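Local coordinates for CCMAN5 (Cellulosimicrobium cellulans, PDB 2XSG), which hydrolyses alpha-linked mannose as a calcium-binding family 92 glycoside hydrolase, and probably uncovers mannose-6-phosphate on glycans of yeast-produced lysosomal enzymes, at residues A206-P211 with A236-D241; V82-S87 with T156-V161; G183-S188 with Q210-Q215. All blocks are in the same frame, centred on the assembly; numbering follows the deposited sequence.

Contact 1. Residues A206-P211 with A236-D241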
ATOM      1  N   ALA A 206      15.937  15.206 -17.150  1.00  3.68           N
ATOM      2  CA  ALA A 206      16.895  15.428 -16.050  1.00  4.47           C
ATOM      3  C   ALA A 206      17.876  16.472 -16.518  1.00  4.58           C
ATOM      4  O   ALA A 206      18.510  16.302 -17.560  1.00  5.82           O
ATOM      5  CB  ALA A 206      17.628  14.125 -15.687  1.00  4.35           C
ATOM      6  N   ARG A 207      17.980  17.572 -15.788  1.00  4.78           N
ATOM      7  CA  ARG A 207      18.959  18.595 -16.128  1.00  5.09           C
ATOM      8  C   ARG A 207      19.975  18.708 -15.002  1.00  5.18           C
ATOM      9  O   ARG A 207      19.628  18.512 -13.836  1.00  5.05           O
ATOM     10  CB  ARG A 207      18.277  19.949 -16.348  1.00  5.24           C
ATOM     11  CG  ARG A 207      17.601  20.529 -15.087  1.00  5.92           C
ATOM     12  CD  ARG A 207      16.890  21.856 -15.380  1.00  8.59           C
ATOM     13  NE  ARG A 207      16.763  22.630 -14.154  1.00 12.46           N
ATOM     14  CZ  ARG A 207      16.035  23.731 -14.007  1.00 14.37           C
ATOM     15  NH1 ARG A 207      15.328  24.214 -15.025  1.00 18.57           N
ATOM     16  NH2 ARG A 207      16.007  24.348 -12.839  1.00 11.97           N
ATOM     17  N   THR A 208      21.226  19.008 -15.359  1.00  5.03           N
ATOM     18  CA  THR A 208      22.240  19.375 -14.376  1.00  4.88           C
ATOM     19  C   THR A 208      22.075  20.870 -14.117  1.00  5.08           C
ATOM     20  O   THR A 208      21.444  21.587 -14.915  1.00  4.26           O
ATOM     21  CB  THR A 208      23.686  19.074 -14.859  1.00  4.87           C
ATOM     22  OG1 THR A 208      24.023  19.942 -15.942  1.00  6.60           O
ATOM     23  CG2 THR A 208      23.836  17.608 -15.314  1.00  5.08           C
ATOM     24  N   LEU A 209      22.611  21.325 -12.993  1.00  4.45           N
ATOM     25  CA  LEU A 209      22.589  22.733 -12.655  1.00  5.26           C
ATOM     26  C   LEU A 209      23.977  23.360 -12.831  1.00  5.37           C
ATOM     27  O   LEU A 209      24.128  24.578 -12.704  1.00  6.01           O
ATOM     28  CB  LEU A 209      22.057  22.940 -11.225  1.00  4.92           C
ATOM     29  CG  LEU A 209      20.653  22.378 -10.970  1.00  5.54           C
ATOM     30  CD1 LEU A 209      20.305  22.475  -9.493  1.00  5.71           C
ATOM     31  CD2 LEU A 209      19.594  23.101 -11.818  1.00  6.51           C
ATOM     32  N   GLN A 210      24.971  22.520 -13.122  1.00  5.28           N
ATOM     33  CA  GLN A 210      26.344  22.954 -13.429  1.00  6.01           C
ATOM     34  C   GLN A 210      26.741  22.437 -14.801  1.00  6.33           C
ATOM     35  O   GLN A 210      26.090  21.510 -15.311  1.00  6.83           O
ATOM     36  CB  GLN A 210      27.335  22.460 -12.359  1.00  5.86           C
ATOM     37  CG  GLN A 210      27.192  23.171 -11.021  1.00  5.07           C
ATOM     38  CD  GLN A 210      25.973  22.703 -10.240  1.00  7.03           C
ATOM     39  OE1 GLN A 210      25.343  23.478  -9.514  1.00  8.22           O
ATOM     40  NE2 GLN A 210      25.632  21.430 -10.389  1.00  4.78           N
ATOM     41  N   PRO A 211      27.756  23.066 -15.445  1.00  7.04           N
ATOM     42  CA  PRO A 211      28.153  22.601 -16.773  1.00  6.91           C
ATOM     43  C   PRO A 211      28.719  21.182 -16.709  1.00  7.63           C
ATOM     44  O   PRO A 211      29.389  20.804 -15.730  1.00  6.93           O
ATOM     45  CB  PRO A 211      29.247  23.593 -17.198  1.00  7.44           C
ATOM     46  CG  PRO A 211      28.987  24.823 -16.396  1.00  7.91           C
ATOM     47  CD  PRO A 211      28.399  24.356 -15.094  1.00  6.74           C
ATOM     48  N   ALA A 236      23.709   7.260 -19.677  1.00  2.96           N
ATOM     49  CA  ALA A 236      24.547   8.432 -19.916  1.00  3.15           C
ATOM     50  C   ALA A 236      25.464   8.676 -18.721  1.00  3.47           C
ATOM     51  O   ALA A 236      25.120   8.352 -17.583  1.00  3.37           O
ATOM     52  CB  ALA A 236      23.684   9.661 -20.197  1.00  3.36           C
ATOM     53  N   ILE A 237      26.647   9.217 -18.991  1.00  3.37           N
ATOM     54  CA  ILE A 237      27.591   9.561 -17.932  1.00  3.80           C
ATOM     55  C   ILE A 237      27.903  11.046 -18.033  1.00  4.12           C
ATOM     56  O   ILE A 237      28.364  11.521 -19.072  1.00  4.10           O
ATOM     57  CB  ILE A 237      28.873   8.688 -17.984  1.00  3.74           C
ATOM     58  CG1 ILE A 237      28.471   7.188 -17.954  1.00  3.83           C
ATOM     59  CG2 ILE A 237      29.817   9.044 -16.841  1.00  3.89           C
ATOM     60  CD1 ILE A 237      29.624   6.197 -17.901  1.00  3.22           C
ATOM     61  N   LEU A 238      27.581  11.770 -16.969  1.00  3.83           N
ATOM     62  CA  LEU A 238      27.818  13.208 -16.887  1.00  4.57           C
ATOM     63  C   LEU A 238      29.121  13.439 -16.149  1.00  4.76           C
ATOM     64  O   LEU A 238      29.335  12.855 -15.095  1.00  4.37           O
ATOM     65  CB  LEU A 238      26.674  13.892 -16.123  1.00  3.92           C
ATOM     66  CG  LEU A 238      25.261  13.738 -16.711  1.00  4.39           C
ATOM     67  CD1 LEU A 238      24.180  13.859 -15.629  1.00  2.95           C
ATOM     68  CD2 LEU A 238      25.018  14.737 -17.860  1.00  4.30           C
ATOM     69  N   THR A 239      29.980  14.290 -16.699  1.00  5.83           N
ATOM     70  CA  THR A 239      31.259  14.634 -16.077  1.00  6.16           C
ATOM     71  C   THR A 239      31.330  16.151 -15.887  1.00  7.16           C
ATOM     72  O   THR A 239      31.062  16.926 -16.824  1.00  6.97           O
ATOM     73  CB  THR A 239      32.460  14.110 -16.901  1.00  6.79           C
ATOM     74  OG1 THR A 239      32.322  12.695 -17.099  1.00  6.31           O
ATOM     75  CG2 THR A 239      33.784  14.373 -16.178  1.00  6.18           C
ATOM     76  N   PHE A 240      31.675  16.550 -14.663  1.00  7.20           N
ATOM     77  CA  PHE A 240      31.716  17.948 -14.246  1.00  8.00           C
ATOM     78  C   PHE A 240      33.151  18.449 -14.057  1.00  8.25           C
ATOM     79  O   PHE A 240      34.094  17.662 -13.974  1.00  7.24           O
ATOM     80  CB  PHE A 240      30.912  18.131 -12.947  1.00  7.03           C
ATOM     81  CG  PHE A 240      29.498  17.664 -13.056  1.00  7.74           C
ATOM     82  CD1 PHE A 240      29.173  16.314 -12.874  1.00  6.90           C
ATOM     83  CD2 PHE A 240      28.483  18.560 -13.395  1.00  7.70           C
ATOM     84  CE1 PHE A 240      27.847  15.874 -13.000  1.00  6.80           C
ATOM     85  CE2 PHE A 240      27.158  18.125 -13.518  1.00  7.26           C
ATOM     86  CZ  PHE A 240      26.842  16.784 -13.318  1.00  6.00           C
ATOM     87  N   ASP A 241      33.300  19.770 -13.996  1.00  9.25           N
ATOM     88  CA  ASP A 241      34.586  20.377 -13.678  1.00 10.79           C
ATOM     89  C   ASP A 241      34.938  20.203 -12.186  1.00 10.48           C
ATOM     90  O   ASP A 241      34.074  20.399 -11.322  1.00 11.12           O
ATOM     91  CB  ASP A 241      34.569  21.866 -14.033  1.00 10.87           C
ATOM     92  CG  ASP A 241      35.965  22.437 -14.178  1.00 14.11           C
ATOM     93  OD1 ASP A 241      36.440  22.554 -15.332  1.00 19.00           O
ATOM     94  OD2 ASP A 241      36.616  22.724 -13.147  1.00 16.74           O
TER
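The ring of Phe240 meets segment 206-211 along one side. Thr208 and Phe240 reach for each other tip to tip: the methyl CG2 of Thr208 stands 3.7 Å from CZ of Phe240 and Thr208 CB lies 3.8 Å from Phe240 CE2, in the plane of the ring, so the threonine abuts an edge and covers no face. The same methyl also reaches Leu238, with Thr208 CG2 3.8 Å from Leu238 CD1. At the next ring atom, Phe240 CD2 comes within 3.4 Å of the carbonyl Pro211 O, an oblique approach, while Gln210 CB lies 4.2 Å from Phe240 CD2. These touches join two sheets: strand 198-208 belongs to the large curled sheet and strand 235-240 to the five-stranded one, packed face to face as in the beta-sandwich of the N-terminal family 92 domain. The CA atoms of Thr208 and Leu238 are 8.7 Å apart, too far for backbone pairing. Thr208 owes its pose to its hydroxyl. With OG1 in the crowded position between backbone N and carbonyl carbon (chi1 68°), CG2 is left anti to the carbonyl carbon and faces the other sheet. Thr208 OG1 donates to Gln210 O at 2.7 Å, nearly along the C=O axis, and also bonds to the backbone N of Val185, so this buried hydroxyl is held twice and ties down the bend where the chain leaves strand 198-208. Further out, Leu159, Ala212 and Ile248 pack on Phe240, Val161 on Leu238, and Leu250 on Thr208.

Contact 2. Residues V82-S87 with T156-V161; sequences VPTSGS and TPSLVV
Thr84 sets OG1 anti to its backbone N (chi1 -174°), which pushes Thr84 CG2 into the crowded position, 4.0 Å from Ser158 CB on the facing strand. Leu159, with CG anti to its carbonyl carbon (chi1 -63°), swings CD2 to 3.8 Å from Pro83 CB on the other face of the sheet. Strands 82-84 and 158-161 run antiparallel: Val82 with Val160 and Thr84 with Ser158 are hydrogen-bonded pairs, Pro83 with Leu159 a non-hydrogen-bonded one, where a proline leaves no bond of the ladder missing. Val82 N and Val160 O bond at 2.9 Å, but the last rung, Ser158 N to Thr84 O, is weak, bent to 125°. Beyond it the chain turns off in an ST turn, Gly86 N donating to Thr84 OG1 at 3.0 Å. An alanine at Thr84 would remove both the acceptor for Gly86 N and the methyl that packs against Ser158 CB, and would probably loosen this turn. Water takes over where the strands part: one molecule joins Ser85 O to Thr156 N, another Gly86 O to Thr156 O, and a third donates to Gly86 O and to Ser158 OG, which also bonds Leu238 O. The pairing thus passes from direct amide bonds to solvent-mediated ones at the strand ends.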
ATOM      1  N   VAL A  82      24.086   7.513  -9.994  1.00  2.07           N
ATOM      2  CA  VAL A  82      25.199   7.088  -9.163  1.00  2.66           C
ATOM      3  C   VAL A  82      26.321   8.134  -9.181  1.00  2.63           C
ATOM      4  O   VAL A  82      26.940   8.349 -10.236  1.00  3.18           O
ATOM      5  CB  VAL A  82      25.802   5.732  -9.663  1.00  2.50           C
ATOM      6  CG1 VAL A  82      26.961   5.288  -8.772  1.00  2.00           C
ATOM      7  CG2 VAL A  82      24.739   4.646  -9.712  1.00  3.01           C
ATOM      8  N   PRO A  83      26.614   8.761  -8.022  1.00  2.86           N
ATOM      9  CA  PRO A  83      27.747   9.681  -7.947  1.00  3.10           C
ATOM     10  C   PRO A  83      29.074   8.919  -7.853  1.00  3.38           C
ATOM     11  O   PRO A  83      29.158   7.900  -7.157  1.00  3.67           O
ATOM     12  CB  PRO A  83      27.479  10.446  -6.647  1.00  3.11           C
ATOM     13  CG  PRO A  83      26.779   9.445  -5.781  1.00  3.21           C
ATOM     14  CD  PRO A  83      25.912   8.658  -6.727  1.00  2.92           C
ATOM     15  N   THR A  84      30.094   9.405  -8.556  1.00  3.07           N
ATOM     16  CA  THR A  84      31.395   8.747  -8.565  1.00  3.64           C
ATOM     17  C   THR A  84      32.514   9.713  -8.946  1.00  3.67           C
ATOM     18  O   THR A  84      32.278  10.688  -9.672  1.00  4.18           O
ATOM     19  CB  THR A  84      31.404   7.529  -9.506  1.00  3.35           C
ATOM     20  OG1 THR A  84      32.642   6.832  -9.370  1.00  4.42           O
ATOM     21  CG2 THR A  84      31.192   7.945 -10.972  1.00  4.49           C
ATOM     22  N   SER A  85      33.721   9.451  -8.444  1.00  4.06           N
ATOM     23  CA  SER A  85      34.904  10.204  -8.867  1.00  3.93           C
ATOM     24  C   SER A  85      35.700   9.387  -9.865  1.00  4.38           C
ATOM     25  O   SER A  85      36.769   9.806 -10.314  1.00  4.39           O
ATOM     26  CB  SER A  85      35.783  10.589  -7.674  1.00  3.68           C
ATOM     27  OG  SER A  85      35.043  11.364  -6.758  1.00  4.10           O
ATOM     28  N   GLY A  86      35.168   8.221 -10.212  1.00  4.68           N
ATOM     29  CA  GLY A  86      35.791   7.368 -11.220  1.00  4.58           C
ATOM     30  C   GLY A  86      35.506   7.810 -12.640  1.00  5.38           C
ATOM     31  O   GLY A  86      34.719   8.736 -12.864  1.00  4.37           O
ATOM     32  N   SER A  87      36.157   7.120 -13.582  1.00  5.97           N
ATOM     33  CA  SER A  87      36.038   7.327 -15.027  1.00  6.80           C
ATOM     34  C   SER A  87      35.634   6.021 -15.715  1.00  6.60           C
ATOM     35  O   SER A  87      35.946   4.930 -15.218  1.00  7.40           O
ATOM     36  CB  SER A  87      37.397   7.752 -15.604  1.00  6.70           C
ATOM     37  OG  SER A  87      37.771   9.028 -15.111  1.00 10.14           O
ATOM     38  N   THR A 156      37.254  14.839  -9.822  1.00  6.98           N
ATOM     39  CA  THR A 156      36.452  15.080 -11.023  1.00  5.81           C
ATOM     40  C   THR A 156      35.070  14.422 -10.810  1.00  5.83           C
ATOM     41  O   THR A 156      34.933  13.198 -10.972  1.00  5.48           O
ATOM     42  CB  THR A 156      37.109  14.480 -12.288  1.00  6.53           C
ATOM     43  OG1 THR A 156      38.462  14.933 -12.410  1.00  6.09           O
ATOM     44  CG2 THR A 156      36.339  14.879 -13.558  1.00  4.15           C
ATOM     45  N   PRO A 157      34.043  15.219 -10.443  1.00  5.69           N
ATOM     46  CA  PRO A 157      32.717  14.666 -10.158  1.00  5.54           C
ATOM     47  C   PRO A 157      32.059  14.088 -11.400  1.00  5.41           C
ATOM     48  O   PRO A 157      32.242  14.591 -12.520  1.00  4.97           O
ATOM     49  CB  PRO A 157      31.912  15.892  -9.688  1.00  5.54           C
ATOM     50  CG  PRO A 157      32.941  16.909  -9.279  1.00  5.93           C
ATOM     51  CD  PRO A 157      34.035  16.688 -10.303  1.00  5.99           C
ATOM     52  N   SER A 158      31.311  13.014 -11.199  1.00  5.28           N
ATOM     53  CA  SER A 158      30.561  12.424 -12.288  1.00  5.58           C
ATOM     54  C   SER A 158      29.272  11.794 -11.751  1.00  5.36           C
ATOM     55  O   SER A 158      29.216  11.327 -10.608  1.00  5.79           O
ATOM     56  CB  SER A 158      31.436  11.401 -13.013  1.00  5.74           C
ATOM     57  OG  SER A 158      30.666  10.641 -13.908  1.00  8.14           O
ATOM     58  N   LEU A 159      28.234  11.809 -12.571  1.00  4.61           N
ATOM     59  CA  LEU A 159      27.010  11.114 -12.238  1.00  4.75           C
ATOM     60  C   LEU A 159      26.709  10.176 -13.383  1.00  3.96           C
ATOM     61  O   LEU A 159      26.660  10.605 -14.535  1.00  4.30           O
ATOM     62  CB  LEU A 159      25.847  12.103 -12.050  1.00  4.70           C
ATOM     63  CG  LEU A 159      25.935  13.123 -10.910  1.00  5.03           C
ATOM     64  CD1 LEU A 159      24.712  14.015 -10.885  1.00  6.53           C
ATOM     65  CD2 LEU A 159      26.063  12.422  -9.562  1.00  4.38           C
ATOM     66  N   VAL A 160      26.548   8.900 -13.064  1.00  3.49           N
ATOM     67  CA  VAL A 160      26.133   7.908 -14.035  1.00  3.15           C
ATOM     68  C   VAL A 160      24.613   7.890 -13.983  1.00  3.49           C
ATOM     69  O   VAL A 160      24.036   7.824 -12.882  1.00  3.86           O
ATOM     70  CB  VAL A 160      26.677   6.518 -13.673  1.00  2.68           C
ATOM     71  CG1 VAL A 160      26.043   5.440 -14.538  1.00  2.20           C
ATOM     72  CG2 VAL A 160      28.200   6.491 -13.806  1.00  3.24           C
ATOM     73  N   VAL A 161      23.976   7.965 -15.148  1.00  2.78           N
ATOM     74  CA  VAL A 161      22.529   7.828 -15.232  1.00  2.91           C
ATOM     75  C   VAL A 161      22.288   6.479 -15.920  1.00  2.89           C
ATOM     76  O   VAL A 161      22.448   6.368 -17.121  1.00  2.46           O
ATOM     77  CB  VAL A 161      21.878   9.018 -16.001  1.00  2.73           C
ATOM     78  CG1 VAL A 161      20.360   8.891 -16.054  1.00  2.51           C
ATOM     79  CG2 VAL A 161      22.291  10.369 -15.395  1.00  2.20           C
TER
HETATM   80  O   HOH W   1      38.191  12.103  -9.861  1.00  6.03           O
HETATM   81  O   HOH W   2      32.586   8.539 -14.852  1.00  7.07           O
HETATM   82  O   HOH W   3      34.851  11.465 -12.702  1.00  8.70           O

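Contact 3. Residues G183-S188 with Q210-Q215; sequences GTVELS and QPATVQ
Packing is closest at the Gly183 end. The carbonyl Gly183 O accepts the amide N of Ala212 at 3.1 Å, the donor sitting 34° above the carbonyl plane, and the same oxygen receives a CA-H...O contact from Pro211 CA at 3.2 Å. Gly183 has a positive phi of 91°, at which a side chain would jam against the preceding carbonyl; a CB there would also fall only 3.2 Å from Pro211 CB, so this spot suits glycine. Beside it, Thr184 lays its methyl CG2 3.5 Å from Gln210 O, while its OG1 turns to Asp182 and Arg180. Val185 is as tightly placed, its CG2 3.3 Å from Ala212 O. Here strand 185-195 of the large curled sheet and strand 212-217 of the five-stranded sheet face each other across the sandwich of the N-terminal domain. The axes of 185-188 and 212-215 come within 8.3 Å, inclined by 34°, so the bond at Ala212 is the one hydrogen bond between the segments, and further along side chains carry the contact. Those touches are looser. Val185 and Val214 cross obliquely, CG1 to CG1 at 4.2 Å, and Leu187 CD2 only grazes Val214 CG2 at 4.3 Å. Other side chains of the same chain fill in between the sheets: Val177 packs on Val185, Leu187 and Val214, Leu238 on Val185, and Ala236 on Leu187. On the solvent side, Pro211 is exposed even as its CB lies against the Gly183 carbonyl, and Thr213 points away from segment 183-188 and is exposed too, touching Thr239 of the neighbouring strand.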
ATOM      1  N   GLY A 183      26.099  25.628 -20.842  1.00 10.14           N
ATOM      2  CA  GLY A 183      26.926  24.440 -20.620  1.00  9.02           C
ATOM      3  C   GLY A 183      26.283  23.315 -19.823  1.00  8.38           C
ATOM      4  O   GLY A 183      26.871  22.229 -19.701  1.00  8.12           O
ATOM      5  N   THR A 184      25.101  23.562 -19.253  1.00  7.79           N
ATOM      6  CA  THR A 184      24.369  22.487 -18.541  1.00  6.71           C
ATOM      7  C   THR A 184      23.775  21.469 -19.526  1.00  6.43           C
ATOM      8  O   THR A 184      23.579  21.776 -20.707  1.00  6.26           O
ATOM      9  CB  THR A 184      23.247  23.005 -17.600  1.00  6.40           C
ATOM     10  OG1 THR A 184      22.264  23.733 -18.350  1.00  5.73           O
ATOM     11  CG2 THR A 184      23.821  23.856 -16.451  1.00  6.60           C
ATOM     12  N   VAL A 185      23.514  20.259 -19.029  1.00  5.92           N
ATOM     13  CA  VAL A 185      23.020  19.157 -19.848  1.00  5.35           C
ATOM     14  C   VAL A 185      21.614  18.763 -19.415  1.00  5.19           C
ATOM     15  O   VAL A 185      21.296  18.763 -18.234  1.00  3.93           O
ATOM     16  CB  VAL A 185      23.968  17.933 -19.819  1.00  5.62           C
ATOM     17  CG1 VAL A 185      23.389  16.761 -20.616  1.00  5.48           C
ATOM     18  CG2 VAL A 185      25.317  18.301 -20.395  1.00  5.20           C
ATOM     19  N   GLU A 186      20.779  18.485 -20.410  1.00  5.25           N
ATOM     20  CA  GLU A 186      19.440  17.962 -20.206  1.00  5.35           C
ATOM     21  C   GLU A 186      19.378  16.612 -20.923  1.00  4.41           C
ATOM     22  O   GLU A 186      19.821  16.499 -22.083  1.00  4.30           O
ATOM     23  CB  GLU A 186      18.373  18.925 -20.745  1.00  5.38           C
ATOM     24  CG  GLU A 186      16.927  18.559 -20.360  1.00  7.78           C
ATOM     25  CD  GLU A 186      16.182  17.800 -21.452  1.00 10.01           C
ATOM     26  OE1 GLU A 186      16.739  17.680 -22.564  1.00 11.03           O
ATOM     27  OE2 GLU A 186      15.041  17.326 -21.199  1.00  9.18           O
ATOM     28  N   LEU A 187      18.905  15.601 -20.192  1.00  3.42           N
ATOM     29  CA  LEU A 187      18.734  14.232 -20.670  1.00  3.46           C
ATOM     30  C   LEU A 187      17.248  13.916 -20.662  1.00  2.95           C
ATOM     31  O   LEU A 187      16.542  14.308 -19.735  1.00  3.18           O
ATOM     32  CB  LEU A 187      19.438  13.243 -19.739  1.00  3.07           C
ATOM     33  CG  LEU A 187      20.931  13.381 -19.427  1.00  6.46           C
ATOM     34  CD1 LEU A 187      21.403  12.293 -18.455  1.00  5.97           C
ATOM     35  CD2 LEU A 187      21.752  13.338 -20.710  1.00  8.07           C
ATOM     36  N   SER A 188      16.766  13.213 -21.680  1.00  2.81           N
ATOM     37  CA  SER A 188      15.347  12.866 -21.721  1.00  2.87           C
ATOM     38  C   SER A 188      15.091  11.635 -22.554  1.00  2.60           C
ATOM     39  O   SER A 188      15.888  11.298 -23.447  1.00  2.37           O
ATOM     40  CB  SER A 188      14.523  14.034 -22.286  1.00  2.38           C
ATOM     41  OG  SER A 188      14.823  14.220 -23.659  1.00  4.19           O
ATOM     42  N   GLN A 210      24.971  22.520 -13.122  1.00  5.28           N
ATOM     43  CA  GLN A 210      26.344  22.954 -13.429  1.00  6.01           C
ATOM     44  C   GLN A 210      26.741  22.437 -14.801  1.00  6.33           C
ATOM     45  O   GLN A 210      26.090  21.510 -15.311  1.00  6.83           O
ATOM     46  CB  GLN A 210      27.335  22.460 -12.359  1.00  5.86           C
ATOM     47  CG  GLN A 210      27.192  23.171 -11.021  1.00  5.07           C
ATOM     48  CD  GLN A 210      25.973  22.703 -10.240  1.00  7.03           C
ATOM     49  OE1 GLN A 210      25.343  23.478  -9.514  1.00  8.22           O
ATOM     50  NE2 GLN A 210      25.632  21.430 -10.389  1.00  4.78           N
ATOM     51  N   PRO A 211      27.756  23.066 -15.445  1.00  7.04           N
ATOM     52  CA  PRO A 211      28.153  22.601 -16.773  1.00  6.91           C
ATOM     53  C   PRO A 211      28.719  21.182 -16.709  1.00  7.63           C
ATOM     54  O   PRO A 211      29.389  20.804 -15.730  1.00  6.93           O
ATOM     55  CB  PRO A 211      29.247  23.593 -17.198  1.00  7.44           C
ATOM     56  CG  PRO A 211      28.987  24.823 -16.396  1.00  7.91           C
ATOM     57  CD  PRO A 211      28.399  24.356 -15.094  1.00  6.74           C
ATOM     58  N   ALA A 212      28.433  20.404 -17.745  1.00  7.09           N
ATOM     59  CA  ALA A 212      28.861  19.011 -17.787  1.00  7.18           C
ATOM     60  C   ALA A 212      29.094  18.598 -19.227  1.00  6.72           C
ATOM     61  O   ALA A 212      28.518  19.189 -20.136  1.00  6.55           O
ATOM     62  CB  ALA A 212      27.803  18.104 -17.127  1.00  7.09           C
ATOM     63  N   THR A 213      29.971  17.616 -19.437  1.00  6.18           N
ATOM     64  CA  THR A 213      30.063  16.949 -20.724  1.00  5.83           C
ATOM     65  C   THR A 213      29.443  15.566 -20.538  1.00  5.84           C
ATOM     66  O   THR A 213      29.193  15.137 -19.414  1.00  5.83           O
ATOM     67  CB  THR A 213      31.515  16.825 -21.261  1.00  6.30           C
ATOM     68  OG1 THR A 213      32.330  16.148 -20.296  1.00  5.76           O
ATOM     69  CG2 THR A 213      32.110  18.217 -21.605  1.00  6.46           C
ATOM     70  N   VAL A 214      29.205  14.860 -21.628  1.00  5.28           N
ATOM     71  CA  VAL A 214      28.391  13.653 -21.534  1.00  5.43           C
ATOM     72  C   VAL A 214      28.720  12.609 -22.608  1.00  5.29           C
ATOM     73  O   VAL A 214      29.064  12.942 -23.751  1.00  5.37           O
ATOM     74  CB  VAL A 214      26.871  14.037 -21.505  1.00  5.36           C
ATOM     75  CG1 VAL A 214      26.519  14.891 -22.699  1.00  6.94           C
ATOM     76  CG2 VAL A 214      25.948  12.806 -21.361  1.00  4.93           C
ATOM     77  N   GLN A 215      28.670  11.348 -22.197  1.00  5.12           N
ATOM     78  CA  GLN A 215      28.785  10.214 -23.086  1.00  5.10           C
ATOM     79  C   GLN A 215      27.626   9.273 -22.807  1.00  5.42           C
ATOM     80  O   GLN A 215      27.092   9.246 -21.687  1.00  5.70           O
ATOM     81  CB  GLN A 215      30.099   9.493 -22.849  1.00  5.14           C
ATOM     82  CG  GLN A 215      31.300  10.296 -23.322  1.00  6.52           C
ATOM     83  CD  GLN A 215      32.577   9.494 -23.285  1.00  8.64           C
ATOM     84  OE1 GLN A 215      32.965   8.954 -22.244  1.00  8.28           O
ATOM     85  NE2 GLN A 215      33.247   9.408 -24.432  1.00  8.04           N
TER

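In the fold
From the N terminus, contact 2 comes first, closing a helix-free loop of 68 residues by pairing outermost strand 80-84 with 158-162 before the other contacts begin. Contact 3 then opens at 183-188 and closes at 210-215; contact 1 opens at 206-211, on the stretch where contact 3 ends, and closes at 236-241. Contacts 1 and 3 therefore overlap through Gln210 and Pro211 rather than nest. Both bridge the two sheets, whereas contact 2 lies within one. Neighbouring strands stitch them together: Ala206 O probably bonds to Leu187 N, Ile237 N to Gln215 O, and Ala236 O to Val161 N, while Val161 touches Leu187 between the sheets.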